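Local coordinates for Asp (Solanum tuberosum, PDB 3RFI), which forms the saposin-like insert (plant-specific insert) of a potato aspartic protease and, like other saposin-like domains, probably interacts with lipid membranes, at residues Glu10-Val15 and Leu103-Pro108; Met21-Leu26 and Gly91-Val96; Val30-Val35 and Ala79-Gln84. All blocks are in the same frame, centred on the assembly; numbering follows the deposited sequence. Where two conformers were deposited one is given.

In the fold
Three contacts are nested along a bent, all-helical saposin-like chain: interaction 1 closes the outermost loop, interaction 2 lies within it and interaction 3 within both. Interactions 1 and 2 both join helix 6-29 to helix 90-104; their centres are about 16 Å apart and they touch through Ile14 and Ile22. Interaction 3 joins the loop before helix 32-38 and its first turn to helix 71-87, its centre about 16 Å from that of interaction 2 and about 29 Å from that of interaction 1, across the chain's centre. Helix 6-29 thus pairs with helix 90-104 and helix 32-38 with helix 71-87; saposin region 2 precedes region 1, the permuted order of plant-specific inserts.

Interaction 1. Residues Glu10-Val15 and Leu103-Pro108; sequences ECKTIV and LCEKIP
Cys11 and Cys104 are joined by a disulfide, SG to SG 2.0 Å, with a bridge torsion of -61°. Cys11 turns its SG anti to the backbone N (chi1 -170°), whereas Cys104 carries its SG anti to the carbonyl carbon (chi1 -63°). The covalent link draws the two backbones to 5.3 Å between the CA of Cys11 and the CA of Cys104. The small torsion of the bridge brings the CB of Cys11 to 3.5 Å from the CB of Cys104.

This is one of three disulfides seen in the domain, the number expected of a saposin-like fold. It ties helix 6-29, near its start, to helix 90-104 at the far end of the chain, and so closes the bundle beside both termini.

Apolar groups gather round the bridge. Ile107 brings its CD1 to the CB of Cys11 at 3.5 Å, while Val15 sets CG2 3.8 Å from the SG of Cys104. A type I turn from Cys104 to Ile107, with the N of Ile107 bonded to the O of Cys104, folds the chain back toward the bridge. The same O accepts a hydrogen bond from Ser8 OG. Ile107 also lies on Val7 and Ser8, and Val15 on Val100 and Asn101.

Charged side chains meet here through their carbon parts. Lys12, extended beyond CG, crosses Glu105 at about a right angle and lays its CE 3.4 Å from the CG of Glu105. The NZ of Lys12 stays 4.8 Å from the OE1 of Glu105, too far for contact, though the opposite charges may attract weakly.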
ATOM      1  N   GLU A  10     -10.126  18.543   2.047  1.00 37.47           N
ATOM      2  CA  GLU A  10      -8.898  18.028   2.647  1.00 36.03           C
ATOM      3  C   GLU A  10      -8.566  16.611   2.156  1.00 34.20           C
ATOM      4  O   GLU A  10      -7.408  16.289   1.921  1.00 32.69           O
ATOM      5  CB  GLU A  10      -9.002  18.038   4.192  1.00 37.37           C
ATOM      6  CG  GLU A  10      -8.875  19.418   4.776  0.50 43.08           C
ATOM      7  CD  GLU A  10      -7.475  19.965   4.643  0.50 45.10           C
ATOM      8  OE1 GLU A  10      -7.204  20.611   3.623  0.50 47.35           O
ATOM      9  OE2 GLU A  10      -6.655  19.748   5.551  0.50 45.03           O
ATOM     10  N   CYS A  11      -9.594  15.776   2.021  1.00 34.07           N
ATOM     11  CA  CYS A  11      -9.441  14.469   1.416  1.00 33.37           C
ATOM     12  C   CYS A  11      -8.914  14.591  -0.010  1.00 32.57           C
ATOM     13  O   CYS A  11      -7.963  13.926  -0.367  1.00 31.03           O
ATOM     14  CB  CYS A  11     -10.809  13.751   1.363  1.00 35.16           C
ATOM     15  SG  CYS A  11     -10.632  12.005   0.879  1.00 37.98           S
ATOM     16  N   LYS A  12      -9.547  15.448  -0.806  1.00 34.29           N
ATOM     17  CA  LYS A  12      -9.086  15.664  -2.180  1.00 36.09           C
ATOM     18  C   LYS A  12      -7.698  16.225  -2.291  1.00 34.27           C
ATOM     19  O   LYS A  12      -6.958  15.843  -3.201  1.00 34.90           O
ATOM     20  CB  LYS A  12     -10.073  16.476  -2.999  1.00 39.11           C
ATOM     21  CG  LYS A  12     -11.288  15.637  -3.395  1.00 41.34           C
ATOM     22  CD  LYS A  12     -12.253  16.487  -4.214  1.00 51.23           C
ATOM     23  CE  LYS A  12     -13.678  15.988  -4.106  1.00 58.31           C
ATOM     24  NZ  LYS A  12     -14.683  17.060  -4.459  1.00 63.46           N
ATOM     25  N   THR A  13      -7.332  17.078  -1.347  1.00 33.83           N
ATOM     26  CA  THR A  13      -5.982  17.618  -1.299  1.00 33.36           C
ATOM     27  C   THR A  13      -4.996  16.511  -1.030  1.00 30.18           C
ATOM     28  O   THR A  13      -3.966  16.410  -1.700  1.00 29.81           O
ATOM     29  CB  THR A  13      -5.869  18.709  -0.254  1.00 33.57           C
ATOM     30  OG1 THR A  13      -6.722  19.781  -0.685  1.00 40.17           O
ATOM     31  CG2 THR A  13      -4.416  19.247  -0.158  1.00 36.35           C
ATOM     32  N   ILE A  14      -5.338  15.642  -0.072  1.00 27.96           N
ATOM     33  CA  ILE A  14      -4.506  14.502   0.165  1.00 27.16           C
ATOM     34  C   ILE A  14      -4.281  13.741  -1.152  1.00 27.83           C
ATOM     35  O   ILE A  14      -3.145  13.435  -1.512  1.00 27.38           O
ATOM     36  CB  ILE A  14      -5.130  13.529   1.222  1.00 25.31           C
ATOM     37  CG1 ILE A  14      -5.040  14.108   2.641  1.00 27.99           C
ATOM     38  CG2 ILE A  14      -4.526  12.118   1.091  1.00 26.43           C
ATOM     39  CD1 ILE A  14      -3.602  14.302   3.212  1.00 26.11           C
ATOM     40  N   VAL A  15      -5.354  13.382  -1.851  1.00 28.79           N
ATOM     41  CA  VAL A  15      -5.160  12.561  -3.038  1.00 30.39           C
ATOM     42  C   VAL A  15      -4.342  13.330  -4.111  1.00 32.71           C
ATOM     43  O   VAL A  15      -3.348  12.803  -4.643  1.00 35.31           O
ATOM     44  CB  VAL A  15      -6.523  12.041  -3.614  1.00 32.60           C
ATOM     45  CG1 VAL A  15      -6.294  11.167  -4.863  1.00 36.46           C
ATOM     46  CG2 VAL A  15      -7.297  11.246  -2.556  1.00 30.44           C
ATOM     47  N   LEU A 103     -14.174   8.200  -2.989  1.00 29.19           N
ATOM     48  CA  LEU A 103     -14.626   8.262  -1.587  1.00 28.95           C
ATOM     49  C   LEU A 103     -14.541   9.671  -0.977  1.00 29.70           C
ATOM     50  O   LEU A 103     -15.462  10.077  -0.261  1.00 30.10           O
ATOM     51  CB  LEU A 103     -13.886   7.225  -0.727  1.00 27.45           C
ATOM     52  CG  LEU A 103     -14.411   5.823  -0.984  1.00 28.95           C
ATOM     53  CD1 LEU A 103     -13.320   4.809  -0.574  1.00 28.33           C
ATOM     54  CD2 LEU A 103     -15.720   5.561  -0.198  1.00 29.28           C
ATOM     55  N   CYS A 104     -13.477  10.431  -1.284  1.00 29.93           N
ATOM     56  CA  CYS A 104     -13.411  11.828  -0.860  1.00 31.85           C
ATOM     57  C   CYS A 104     -14.682  12.537  -1.286  1.00 33.69           C
ATOM     58  O   CYS A 104     -15.220  13.348  -0.522  1.00 34.45           O
ATOM     59  CB  CYS A 104     -12.272  12.592  -1.545  1.00 33.68           C
ATOM     60  SG  CYS A 104     -10.701  11.957  -1.127  1.00 34.43           S
ATOM     61  N   GLU A 105     -15.120  12.265  -2.517  1.00 34.84           N
ATOM     62  CA  GLU A 105     -16.295  12.931  -3.107  1.00 38.65           C
ATOM     63  C   GLU A 105     -17.588  12.522  -2.429  1.00 39.07           C
ATOM     64  O   GLU A 105     -18.608  13.161  -2.615  1.00 40.99           O
ATOM     65  CB  GLU A 105     -16.387  12.657  -4.613  1.00 41.32           C
ATOM     66  CG  GLU A 105     -15.186  13.237  -5.362  1.00 47.72           C
ATOM     67  CD  GLU A 105     -15.110  12.835  -6.827  1.00 59.25           C
ATOM     68  OE1 GLU A 105     -14.192  13.345  -7.528  1.00 63.29           O
ATOM     69  OE2 GLU A 105     -15.970  12.026  -7.287  1.00 63.92           O
ATOM     70  N   LYS A 106     -17.538  11.464  -1.628  1.00 36.12           N
ATOM     71  CA  LYS A 106     -18.680  11.013  -0.864  1.00 36.61           C
ATOM     72  C   LYS A 106     -18.745  11.571   0.564  1.00 36.50           C
ATOM     73  O   LYS A 106     -19.671  11.254   1.319  1.00 35.78           O
ATOM     74  CB  LYS A 106     -18.746   9.487  -0.911  1.00 35.64           C
ATOM     75  CG  LYS A 106     -19.145   9.006  -2.306  1.00 39.18           C
ATOM     76  CD  LYS A 106     -19.289   7.511  -2.352  1.00 45.23           C
ATOM     77  CE  LYS A 106     -19.895   7.106  -3.685  1.00 49.71           C
ATOM     78  NZ  LYS A 106     -18.848   7.279  -4.766  1.00 52.65           N
ATOM     79  N   ILE A 107     -17.722  12.346   0.942  1.00 34.81           N
ATOM     80  CA  ILE A 107     -17.672  12.970   2.247  1.00 35.61           C
ATOM     81  C   ILE A 107     -18.602  14.187   2.222  1.00 38.76           C
ATOM     82  O   ILE A 107     -18.404  15.084   1.425  1.00 39.83           O
ATOM     83  CB  ILE A 107     -16.223  13.427   2.631  1.00 35.95           C
ATOM     84  CG1 ILE A 107     -15.279  12.219   2.650  1.00 31.86           C
ATOM     85  CG2 ILE A 107     -16.223  14.114   4.055  1.00 37.80           C
ATOM     86  CD1 ILE A 107     -13.815  12.623   2.757  1.00 33.85           C
ATOM     87  N   PRO A 108     -19.629  14.198   3.069  1.00 40.31           N
ATOM     88  CA  PRO A 108     -20.525  15.375   3.098  1.00 44.36           C
ATOM     89  C   PRO A 108     -19.965  16.513   3.970  1.00 46.99           C
ATOM     90  O   PRO A 108     -20.540  17.591   4.151  1.00 52.02           O
ATOM     91  CB  PRO A 108     -21.823  14.820   3.686  1.00 45.21           C
ATOM     92  CG  PRO A 108     -21.484  13.485   4.289  1.00 42.14           C
ATOM     93  CD  PRO A 108     -20.095  13.090   3.929  1.00 40.37           C
ATOM     94  OXT PRO A 108     -18.888  16.414   4.547  1.00 48.19           O
TER

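Interaction 2. Residues Met21-Leu26 and Gly91-Val96; sequences MIWDLL and GTKEKV
Trp23 and Lys93 mark the nearest approach of the backbones, CA to CA 7.1 Å, where short helical segments cross at 119° between their N-to-C directions with their axes 10.8 Å apart. The indole of Trp23 carries most of the contact. Its CG stands anti to the backbone N (chi1 175°), and the ring beyond it lies against helix 90-104.

Val96 packs on one face of the ring at about a right angle to the indole. Its CG2 sits over the six-membered ring, 4.0 Å from the centroid of that Trp23 ring in a CH-pi contact, and comes within 3.6 Å of the CH2 of Trp23. The other methyl, CG1, meets CZ3 and CE3 of the same ring. Lys93 approaches the pyrrole part obliquely: its CA makes an off-centre CH-pi contact with the five-membered ring, and its CB is 3.8 Å from the NE1 of Trp23. Thr92 adds its CG2 near CZ2, while its OG1 is hydrogen-bonded to Gln86. The indole N-H is satisfied by the carbonyl O of Leu87, a bond that helps to fix the ring's rotation.

Beyond the indole, Lys93 bends at its last two torsions. Its NZ remains 4.4 Å from the OD2 of Asp24, beyond a salt bridge. A water spans the pair, donating to the OD1 of Asp24 at 2.6 Å and accepting a weak bond from Lys93. Weak, long ion pairs also link this amine to Glu20 and Glu90.

A buried tryptophan of helix 6-29 packed on helix 90-104, in a layer of amphipathic helices, is consistent with the saposin-like fold.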
ATOM      1  N   MET A  21       2.625  10.134  -3.170  1.00 30.14           N
ATOM      2  CA  MET A  21       3.621  10.059  -2.121  1.00 28.83           C
ATOM      3  C   MET A  21       3.168   9.117  -0.994  1.00 27.12           C
ATOM      4  O   MET A  21       3.935   8.270  -0.491  1.00 25.92           O
ATOM      5  CB  MET A  21       3.848  11.434  -1.583  1.00 29.16           C
ATOM      6  CG  MET A  21       4.856  11.542  -0.481  1.00 27.37           C
ATOM      7  SD  MET A  21       5.347  13.229  -0.236  0.50 28.66           S
ATOM      8  CE  MET A  21       6.181  12.983   1.336  0.50 21.37           C
ATOM      9  N   ILE A  22       1.913   9.251  -0.590  1.00 26.14           N
ATOM     10  CA  ILE A  22       1.421   8.413   0.482  1.00 24.60           C
ATOM     11  C   ILE A  22       1.384   6.949   0.061  1.00 26.09           C
ATOM     12  O   ILE A  22       1.805   6.076   0.827  1.00 24.79           O
ATOM     13  CB  ILE A  22       0.034   8.894   0.965  1.00 25.03           C
ATOM     14  CG1 ILE A  22       0.164  10.328   1.569  1.00 21.91           C
ATOM     15  CG2 ILE A  22      -0.720   7.799   1.767  1.00 24.59           C
ATOM     16  CD1 ILE A  22      -1.195  11.070   1.788  0.50 12.87           C
ATOM     17  N   TRP A  23       0.875   6.690  -1.134  1.00 26.66           N
ATOM     18  CA  TRP A  23       0.825   5.341  -1.647  1.00 28.37           C
ATOM     19  C   TRP A  23       2.228   4.779  -1.720  1.00 28.92           C
ATOM     20  O   TRP A  23       2.439   3.624  -1.378  1.00 29.44           O
ATOM     21  CB  TRP A  23       0.268   5.341  -3.070  1.00 30.45           C
ATOM     22  CG  TRP A  23       0.290   4.008  -3.689  1.00 30.51           C
ATOM     23  CD1 TRP A  23       1.025   3.596  -4.782  1.00 32.01           C
ATOM     24  CD2 TRP A  23      -0.496   2.898  -3.277  1.00 28.52           C
ATOM     25  NE1 TRP A  23       0.739   2.250  -5.058  1.00 34.25           N
ATOM     26  CE2 TRP A  23      -0.182   1.809  -4.134  1.00 30.35           C
ATOM     27  CE3 TRP A  23      -1.411   2.699  -2.222  1.00 28.00           C
ATOM     28  CZ2 TRP A  23      -0.811   0.560  -4.016  1.00 31.20           C
ATOM     29  CZ3 TRP A  23      -1.992   1.465  -2.097  1.00 25.28           C
ATOM     30  CH2 TRP A  23      -1.688   0.419  -2.964  1.00 27.90           C
ATOM     31  N   ASP A  24       3.189   5.576  -2.185  1.00 29.57           N
ATOM     32  CA  ASP A  24       4.574   5.095  -2.238  1.00 32.31           C
ATOM     33  C   ASP A  24       5.096   4.622  -0.872  1.00 30.33           C
ATOM     34  O   ASP A  24       5.776   3.576  -0.716  1.00 31.16           O
ATOM     35  CB  ASP A  24       5.454   6.167  -2.831  1.00 35.17           C
ATOM     36  CG  ASP A  24       5.261   6.288  -4.371  1.00 41.24           C
ATOM     37  OD1 ASP A  24       5.917   7.149  -4.956  1.00 48.57           O
ATOM     38  OD2 ASP A  24       4.435   5.546  -4.981  1.00 42.68           O
ATOM     39  N   LEU A  25       4.740   5.401   0.124  1.00 28.11           N
ATOM     40  CA  LEU A  25       5.126   5.142   1.480  1.00 27.19           C
ATOM     41  C   LEU A  25       4.400   3.939   2.046  1.00 25.92           C
ATOM     42  O   LEU A  25       4.986   3.229   2.818  1.00 27.47           O
ATOM     43  CB  LEU A  25       4.913   6.377   2.381  1.00 24.33           C
ATOM     44  CG  LEU A  25       5.872   7.532   2.052  1.00 27.86           C
ATOM     45  CD1 LEU A  25       5.328   8.860   2.607  1.00 26.56           C
ATOM     46  CD2 LEU A  25       7.322   7.284   2.536  1.00 30.57           C
ATOM     47  N   LEU A  26       3.140   3.747   1.680  1.00 25.68           N
ATOM     48  CA  LEU A  26       2.355   2.621   2.148  1.00 26.54           C
ATOM     49  C   LEU A  26       3.077   1.396   1.604  1.00 27.78           C
ATOM     50  O   LEU A  26       3.364   0.480   2.348  1.00 29.11           O
ATOM     51  CB  LEU A  26       0.905   2.672   1.614  1.00 25.63           C
ATOM     52  CG  LEU A  26      -0.107   1.609   2.023  1.00 26.80           C
ATOM     53  CD1 LEU A  26      -1.506   2.142   1.651  1.00 26.13           C
ATOM     54  CD2 LEU A  26       0.174   0.346   1.177  1.00 29.61           C
ATOM     55  N   GLY A  91      -0.978   1.135 -13.116  1.00 42.37           N
ATOM     56  CA  GLY A  91      -2.366   0.731 -13.034  1.00 44.01           C
ATOM     57  C   GLY A  91      -2.858   0.585 -11.603  1.00 41.25           C
ATOM     58  O   GLY A  91      -3.931   1.047 -11.268  1.00 40.61           O
ATOM     59  N   THR A  92      -2.072  -0.075 -10.754  1.00 39.94           N
ATOM     60  CA  THR A  92      -2.508  -0.342  -9.400  1.00 38.25           C
ATOM     61  C   THR A  92      -2.600   0.956  -8.572  1.00 36.01           C
ATOM     62  O   THR A  92      -3.613   1.212  -7.927  1.00 35.27           O
ATOM     63  CB  THR A  92      -1.588  -1.359  -8.747  1.00 38.89           C
ATOM     64  OG1 THR A  92      -1.684  -2.582  -9.479  1.00 41.74           O
ATOM     65  CG2 THR A  92      -1.947  -1.563  -7.247  1.00 33.49           C
ATOM     66  N   LYS A  93      -1.535   1.752  -8.617  1.00 36.63           N
ATOM     67  CA  LYS A  93      -1.485   3.071  -8.005  1.00 36.73           C
ATOM     68  C   LYS A  93      -2.665   3.902  -8.454  1.00 36.35           C
ATOM     69  O   LYS A  93      -3.359   4.470  -7.619  1.00 35.48           O
ATOM     70  CB  LYS A  93      -0.172   3.780  -8.376  1.00 39.18           C
ATOM     71  CG  LYS A  93      -0.168   5.286  -8.051  1.00 43.31           C
ATOM     72  CD  LYS A  93       0.834   6.072  -8.950  1.00 54.12           C
ATOM     73  CE  LYS A  93       2.181   5.337  -9.070  1.00 56.61           C
ATOM     74  NZ  LYS A  93       3.332   6.265  -9.145  1.00 61.22           N
ATOM     75  N   GLU A  94      -2.913   3.960  -9.764  1.00 37.59           N
ATOM     76  CA  GLU A  94      -3.945   4.864 -10.288  1.00 39.38           C
ATOM     77  C   GLU A  94      -5.341   4.379  -9.831  1.00 37.70           C
ATOM     78  O   GLU A  94      -6.226   5.187  -9.528  1.00 37.11           O
ATOM     79  CB  GLU A  94      -3.878   4.977 -11.812  1.00 43.59           C
ATOM     80  CG  GLU A  94      -2.532   5.554 -12.383  1.00 49.77           C
ATOM     81  CD  GLU A  94      -2.412   5.404 -13.934  1.00 60.16           C
ATOM     82  OE1 GLU A  94      -3.431   5.117 -14.600  1.00 61.92           O
ATOM     83  OE2 GLU A  94      -1.295   5.545 -14.500  1.00 64.81           O
ATOM     84  N   LYS A  95      -5.517   3.059  -9.774  1.00 36.24           N
ATOM     85  CA  LYS A  95      -6.786   2.461  -9.341  1.00 36.28           C
ATOM     86  C   LYS A  95      -7.003   2.835  -7.869  1.00 32.78           C
ATOM     87  O   LYS A  95      -8.106   3.178  -7.445  1.00 31.36           O
ATOM     88  CB  LYS A  95      -6.672   0.932  -9.478  1.00 38.54           C
ATOM     89  CG  LYS A  95      -7.897   0.109  -9.102  1.00 43.05           C
ATOM     90  CD  LYS A  95      -7.818  -1.220  -9.875  1.00 50.12           C
ATOM     91  CE  LYS A  95      -8.546  -2.335  -9.167  1.00 56.64           C
ATOM     92  NZ  LYS A  95     -10.022  -2.091  -9.179  1.00 61.10           N
ATOM     93  N   VAL A  96      -5.939   2.777  -7.084  1.00 29.98           N
ATOM     94  CA  VAL A  96      -6.095   3.007  -5.675  1.00 28.75           C
ATOM     95  C   VAL A  96      -6.400   4.475  -5.445  1.00 27.45           C
ATOM     96  O   VAL A  96      -7.304   4.788  -4.684  1.00 27.56           O
ATOM     97  CB  VAL A  96      -4.845   2.652  -4.898  1.00 28.75           C
ATOM     98  CG1 VAL A  96      -4.978   3.123  -3.432  1.00 32.90           C
ATOM     99  CG2 VAL A  96      -4.665   1.145  -4.898  1.00 32.42           C
TER
HETATM  100  O   HOH W   1       6.119   6.861  -7.489  1.00 33.73           O

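Interaction 3. Residues Val30-Val35 and Ala79-Gln84; sequences VRPDQV and AVVWMQ
Val80 projects from helix 71-87 toward Pro32 and its neighbours, where the two backbones come to 5.2 Å between the CA of Pro32 and the CA of Val80. The CB of Val80 already meets the proline, 3.8 Å from the CA of Pro32. From there the side chain forks. The CG1 of Val80, anti to the backbone N (chi1 176°), touches both Val30 and Pro32, 3.5 Å from the CG2 of Val30 and equally near the CA of Pro32. The CG2 of Val80 takes the other branch and lies 3.9 Å from the CG1 of Val35.

One turn further along helix 71-87, Gln84 reaches Val30 tip to tip, with the CD of Gln84 3.7 Å from the CG2 of Val30. The Gln84 side chain crosses Pro32 at about a right angle, its OE1 3.4 Å from the CG of Pro32. The NE2 is hydrogen-bonded to the carbonyl O of Val27, near the end of helix 6-29. Val81 sets its CG2 against the CG of Pro32.

The cluster joins the link between helices 6-29 and 32-38, and the first turn of the latter, to helix 71-87, as in the helical hairpins of the saposin-like fold.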
ATOM      1  N   VAL A  30       5.728  -1.591   3.788  1.00 31.70           N
ATOM      2  CA  VAL A  30       5.535  -3.037   4.038  1.00 33.50           C
ATOM      3  C   VAL A  30       6.858  -3.772   4.290  1.00 34.89           C
ATOM      4  O   VAL A  30       7.831  -3.547   3.588  1.00 33.83           O
ATOM      5  CB  VAL A  30       4.611  -3.712   3.061  1.00 33.35           C
ATOM      6  CG1 VAL A  30       4.516  -3.050   1.791  1.00 39.00           C
ATOM      7  CG2 VAL A  30       4.964  -5.209   2.869  1.00 35.81           C
ATOM      8  N   ARG A  31       6.914  -4.603   5.327  1.00 36.16           N
ATOM      9  CA  ARG A  31       8.168  -5.295   5.645  1.00 39.26           C
ATOM     10  C   ARG A  31       7.930  -6.760   5.469  1.00 40.95           C
ATOM     11  O   ARG A  31       7.187  -7.325   6.230  1.00 38.59           O
ATOM     12  CB  ARG A  31       8.617  -5.009   7.079  1.00 40.71           C
ATOM     13  CG  ARG A  31       9.122  -3.557   7.269  1.00 45.75           C
ATOM     14  CD  ARG A  31       9.074  -3.155   8.745  1.00 57.76           C
ATOM     15  NE  ARG A  31       7.737  -3.310   9.353  1.00 65.09           N
ATOM     16  CZ  ARG A  31       7.233  -2.505  10.300  1.00 68.78           C
ATOM     17  NH1 ARG A  31       7.930  -1.452  10.754  1.00 71.00           N
ATOM     18  NH2 ARG A  31       6.019  -2.744  10.791  1.00 69.33           N
ATOM     19  N   PRO A  32       8.525  -7.361   4.421  1.00 26.84           N
ATOM     20  CA  PRO A  32       8.302  -8.774   4.110  1.00 26.52           C
ATOM     21  C   PRO A  32       8.517  -9.599   5.342  1.00 27.64           C
ATOM     22  O   PRO A  32       7.769 -10.524   5.597  1.00 26.85           O
ATOM     23  CB  PRO A  32       9.422  -9.054   3.082  1.00 26.11           C
ATOM     24  CG  PRO A  32       9.365  -7.805   2.311  1.00 28.82           C
ATOM     25  CD  PRO A  32       9.396  -6.735   3.404  1.00 27.04           C
ATOM     26  N   ASP A  33       9.556  -9.301   6.104  1.00 29.00           N
ATOM     27  CA  ASP A  33       9.804 -10.133   7.272  1.00 31.79           C
ATOM     28  C   ASP A  33       8.733 -10.109   8.347  1.00 31.50           C
ATOM     29  O   ASP A  33       8.422 -11.134   8.970  1.00 30.93           O
ATOM     30  CB  ASP A  33      11.203  -9.938   7.847  1.00 33.21           C
ATOM     31  CG  ASP A  33      11.455  -8.551   8.383  1.00 40.13           C
ATOM     32  OD1 ASP A  33      12.468  -8.421   9.083  1.00 49.64           O
ATOM     33  OD2 ASP A  33      10.708  -7.582   8.104  1.00 46.19           O
ATOM     34  N   GLN A  34       8.149  -8.940   8.526  1.00 31.77           N
ATOM     35  CA  GLN A  34       7.095  -8.725   9.508  1.00 32.50           C
ATOM     36  C   GLN A  34       5.823  -9.397   9.027  1.00 29.79           C
ATOM     37  O   GLN A  34       5.123 -10.026   9.811  1.00 29.50           O
ATOM     38  CB  GLN A  34       6.826  -7.219   9.611  1.00 34.24           C
ATOM     39  CG  GLN A  34       6.493  -6.814  10.924  1.00 45.59           C
ATOM     40  CD  GLN A  34       7.587  -7.173  11.935  1.00 56.71           C
ATOM     41  OE1 GLN A  34       8.751  -6.724  11.842  1.00 61.85           O
ATOM     42  NE2 GLN A  34       7.208  -7.986  12.915  1.00 59.51           N
ATOM     43  N   VAL A  35       5.521  -9.222   7.746  1.00 26.68           N
ATOM     44  CA  VAL A  35       4.318  -9.798   7.164  1.00 25.66           C
ATOM     45  C   VAL A  35       4.460 -11.322   7.242  1.00 24.94           C
ATOM     46  O   VAL A  35       3.561 -11.998   7.711  1.00 24.40           O
ATOM     47  CB  VAL A  35       4.167  -9.418   5.682  1.00 23.73           C
ATOM     48  CG1 VAL A  35       3.012 -10.198   5.082  1.00 21.52           C
ATOM     49  CG2 VAL A  35       3.809  -7.964   5.540  1.00 26.70           C
ATOM     50  N   ALA A  79       7.864 -13.561  -2.012  1.00 23.54           N
ATOM     51  CA  ALA A  79       6.519 -13.291  -2.443  1.00 23.86           C
ATOM     52  C   ALA A  79       6.073 -11.876  -2.021  1.00 22.27           C
ATOM     53  O   ALA A  79       5.452 -11.218  -2.826  1.00 21.56           O
ATOM     54  CB  ALA A  79       5.516 -14.337  -1.980  1.00 21.78           C
ATOM     55  N   VAL A  80       6.355 -11.443  -0.783  1.00 21.28           N
ATOM     56  CA  VAL A  80       5.962 -10.105  -0.310  1.00 20.08           C
ATOM     57  C   VAL A  80       6.697  -9.019  -1.097  1.00 20.73           C
ATOM     58  O   VAL A  80       6.090  -8.044  -1.500  1.00 20.10           O
ATOM     59  CB  VAL A  80       6.155  -9.892   1.211  1.00 20.30           C
ATOM     60  CG1 VAL A  80       5.827  -8.425   1.646  1.00 19.34           C
ATOM     61  CG2 VAL A  80       5.200 -10.898   1.974  1.00 19.68           C
ATOM     62  N   VAL A  81       7.997  -9.175  -1.297  1.00 21.07           N
ATOM     63  CA  VAL A  81       8.709  -8.226  -2.184  1.00 21.85           C
ATOM     64  C   VAL A  81       8.030  -8.146  -3.577  1.00 21.38           C
ATOM     65  O   VAL A  81       7.859  -7.076  -4.152  1.00 23.71           O
ATOM     66  CB  VAL A  81      10.177  -8.703  -2.349  1.00 21.87           C
ATOM     67  CG1 VAL A  81      10.872  -7.939  -3.496  1.00 24.83           C
ATOM     68  CG2 VAL A  81      10.878  -8.586  -1.023  1.00 25.22           C
ATOM     69  N   TRP A  82       7.640  -9.267  -4.128  1.00 21.47           N
ATOM     70  CA  TRP A  82       6.946  -9.189  -5.407  1.00 21.60           C
ATOM     71  C   TRP A  82       5.563  -8.570  -5.299  1.00 21.47           C
ATOM     72  O   TRP A  82       5.131  -7.918  -6.252  1.00 23.09           O
ATOM     73  CB  TRP A  82       6.876 -10.549  -6.029  1.00 22.19           C
ATOM     74  CG  TRP A  82       8.198 -10.944  -6.596  1.00 24.76           C
ATOM     75  CD1 TRP A  82       9.191 -10.089  -7.062  1.00 23.87           C
ATOM     76  CD2 TRP A  82       8.661 -12.263  -6.834  1.00 25.12           C
ATOM     77  NE1 TRP A  82      10.218 -10.823  -7.588  1.00 22.70           N
ATOM     78  CE2 TRP A  82       9.932 -12.158  -7.448  1.00 22.14           C
ATOM     79  CE3 TRP A  82       8.137 -13.545  -6.569  1.00 24.83           C
ATOM     80  CZ2 TRP A  82      10.669 -13.272  -7.824  1.00 23.93           C
ATOM     81  CZ3 TRP A  82       8.845 -14.652  -6.993  1.00 22.29           C
ATOM     82  CH2 TRP A  82      10.123 -14.512  -7.576  1.00 26.72           C
ATOM     83  N   MET A  83       4.847  -8.805  -4.167  1.00 20.64           N
ATOM     84  CA  MET A  83       3.576  -8.117  -3.942  1.00 20.89           C
ATOM     85  C   MET A  83       3.787  -6.620  -3.922  1.00 20.36           C
ATOM     86  O   MET A  83       2.996  -5.896  -4.511  1.00 20.97           O
ATOM     87  CB  MET A  83       2.878  -8.565  -2.654  1.00 19.91           C
ATOM     88  CG  MET A  83       2.490 -10.039  -2.752  1.00 19.91           C
ATOM     89  SD  MET A  83       1.892 -10.463  -1.110  1.00 23.68           S
ATOM     90  CE  MET A  83       1.521 -12.185  -1.347  1.00 23.38           C
ATOM     91  N   GLN A  84       4.820  -6.173  -3.228  1.00 21.45           N
ATOM     92  CA  GLN A  84       5.105  -4.746  -3.164  1.00 22.79           C
ATOM     93  C   GLN A  84       5.412  -4.200  -4.524  1.00 21.56           C
ATOM     94  O   GLN A  84       5.068  -3.059  -4.794  1.00 22.14           O
ATOM     95  CB  GLN A  84       6.308  -4.455  -2.294  1.00 22.03           C
ATOM     96  CG  GLN A  84       5.989  -4.617  -0.767  1.00 29.87           C
ATOM     97  CD  GLN A  84       7.272  -4.524   0.060  1.00 33.50           C
ATOM     98  OE1 GLN A  84       8.004  -5.504   0.150  1.00 32.34           O
ATOM     99  NE2 GLN A  84       7.588  -3.320   0.594  1.00 34.47           N
TER